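PDB 3RH7: hypothetical oxidoreductase from Sinorhizobium meliloti, which binds flavin mononucleotide and is probably a flavin reductase that uses NADPH to reduce riboflavin or related flavins. Local coordinates for residues 84-89 with 126-131. Sequence-based numbering, arbitrary orientation.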
# COMPACT_ATOMS: atom_id res chain seq x y z
N ILE A 84 -5.33 -13.72 11.32
CA ILE A 84 -4.57 -12.76 10.53
C ILE A 84 -4.51 -11.42 11.28
O ILE A 84 -5.56 -10.81 11.49
CB ILE A 84 -5.18 -12.63 9.11
CG1 ILE A 84 -4.92 -13.89 8.27
CG2 ILE A 84 -4.74 -11.34 8.41
CD1 ILE A 84 -3.55 -14.08 7.72
N ASN A 85 -3.31 -10.98 11.70
CA ASN A 85 -3.18 -9.69 12.39
C ASN A 85 -2.63 -8.63 11.42
O ASN A 85 -1.43 -8.68 11.08
CB ASN A 85 -2.29 -9.80 13.64
CG ASN A 85 -2.89 -10.56 14.78
OD1 ASN A 85 -3.61 -10.00 15.59
ND2 ASN A 85 -2.54 -11.83 14.91
N VAL A 86 -3.51 -7.69 10.95
CA VAL A 86 -3.16 -6.59 10.02
C VAL A 86 -2.49 -5.49 10.91
O VAL A 86 -3.17 -4.83 11.70
CB VAL A 86 -4.41 -6.11 9.21
CG1 VAL A 86 -4.09 -4.99 8.24
CG2 VAL A 86 -5.05 -7.26 8.46
N LEU A 87 -1.16 -5.42 10.86
CA LEU A 87 -0.37 -4.54 11.72
C LEU A 87 -0.63 -3.04 11.49
O LEU A 87 -0.93 -2.65 10.37
CB LEU A 87 1.12 -4.83 11.54
CG LEU A 87 1.60 -6.26 11.80
CD1 LEU A 87 3.07 -6.34 11.54
CD2 LEU A 87 1.31 -6.72 13.25
N SER A 88 -0.51 -2.21 12.52
CA SER A 88 -0.73 -0.77 12.38
C SER A 88 0.62 -0.01 12.13
O SER A 88 1.68 -0.64 12.14
CB SER A 88 -1.42 -0.24 13.62
OG SER A 88 -0.51 -0.33 14.70
N GLU A 89 0.56 1.33 11.88
CA GLU A 89 1.73 2.20 11.61
C GLU A 89 2.90 2.04 12.57
O GLU A 89 4.06 2.20 12.18
CB GLU A 89 1.33 3.67 11.74
CG GLU A 89 0.60 4.29 10.59
CD GLU A 89 0.24 5.73 10.90
OE1 GLU A 89 -0.21 6.01 12.04
OE2 GLU A 89 0.40 6.58 10.01
N ALA A 126 -6.50 -4.20 12.27
CA ALA A 126 -7.59 -5.18 12.09
C ALA A 126 -7.07 -6.60 12.29
O ALA A 126 -5.91 -6.89 11.97
CB ALA A 126 -8.20 -5.07 10.70
N TRP A 127 -7.93 -7.49 12.80
CA TRP A 127 -7.60 -8.91 13.00
C TRP A 127 -8.78 -9.79 12.57
O TRP A 127 -9.94 -9.35 12.64
CB TRP A 127 -7.15 -9.25 14.43
CG TRP A 127 -8.15 -8.98 15.51
CD1 TRP A 127 -8.15 -7.93 16.38
CD2 TRP A 127 -9.24 -9.83 15.92
NE1 TRP A 127 -9.16 -8.07 17.31
CE2 TRP A 127 -9.85 -9.22 17.04
CE3 TRP A 127 -9.76 -11.04 15.44
CZ2 TRP A 127 -10.97 -9.78 17.68
CZ3 TRP A 127 -10.89 -11.58 16.05
CH2 TRP A 127 -11.47 -10.96 17.17
N PHE A 128 -8.48 -11.02 12.13
CA PHE A 128 -9.44 -11.99 11.64
C PHE A 128 -9.17 -13.40 12.18
O PHE A 128 -8.12 -13.96 11.89
CB PHE A 128 -9.41 -12.04 10.10
CG PHE A 128 -9.66 -10.72 9.40
CD1 PHE A 128 -8.60 -9.86 9.09
CD2 PHE A 128 -10.94 -10.36 9.02
CE1 PHE A 128 -8.84 -8.63 8.47
CE2 PHE A 128 -11.18 -9.13 8.41
CZ PHE A 128 -10.12 -8.27 8.14
N GLU A 129 -10.11 -13.97 12.94
CA GLU A 129 -10.04 -15.34 13.42
C GLU A 129 -10.60 -16.24 12.33
O GLU A 129 -11.72 -16.02 11.86
CB GLU A 129 -10.82 -15.53 14.73
CG GLU A 129 -10.02 -15.15 15.95
CD GLU A 129 -10.48 -15.86 17.20
OE1 GLU A 129 -11.42 -15.36 17.86
OE2 GLU A 129 -9.90 -16.93 17.51
N CYS A 130 -9.80 -17.21 11.90
CA CYS A 130 -10.16 -18.07 10.78
C CYS A 130 -10.20 -19.55 11.17
O CYS A 130 -9.82 -19.96 12.26
CB CYS A 130 -9.22 -17.84 9.60
SG CYS A 130 -9.40 -16.22 8.81
N SER A 131 -10.77 -20.31 10.25
CA SER A 131 -10.87 -21.74 10.22
C SER A 131 -10.40 -22.11 8.84
O SER A 131 -10.87 -21.50 7.88
CB SER A 131 -12.30 -22.19 10.51
OG SER A 131 -13.15 -21.97 9.40
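Two antiparallel strands of the FMN-binding split barrel run side by side here, residues 84-86 paired with 126-128 of the strand that runs on through 131, their axes 4.7 Å apart at closest approach. Ile84 faces Phe128 as a hydrogen-bonded pair, joined by two reciprocal backbone bonds: Ile84 N donates its N-H to Phe128 O at 2.9 Å, and Phe128 N donates to Ile84 O. Both bonds reach the carbonyl oxygen in its own plane. Ile84, Val86, Ala126 and Phe128 put their side chains on the same face of the sheet. Phe128, with CG beside its backbone N (chi1 -57°), meets the first strand at the edge of its ring, where CE1 lies 4.0 Å from Val86 CG2. The second subunit adds to this face, packing its Phe28 on Val86 and setting the ring of its Phe25 against Phe128. Ile84 CG2, anti to the backbone N, meets Phe128 CD1 at 4.2 Å, while the end of the side chain leads away to Leu62 and Val64 of strand 61-67. Ile84 lies near the flavin site, its side chain about 6 Å from that of Ala49, which binds FMN, and about 9 Å from the flavin itself. On the other face, Asn85 and Trp127 make the non-hydrogen-bonded pair, amide and indole planes 46° apart. The Asn85 amide is held by backbone groups, OD1 accepting a hydrogen bond from Phe121 N and ND2 donating to Pro119 O, while Trp127 NE1 reaches Glu152. Val86 N, 2.7 Å from Ala126 O, lies almost on the line of that C=O, though its N-H is bent (148°).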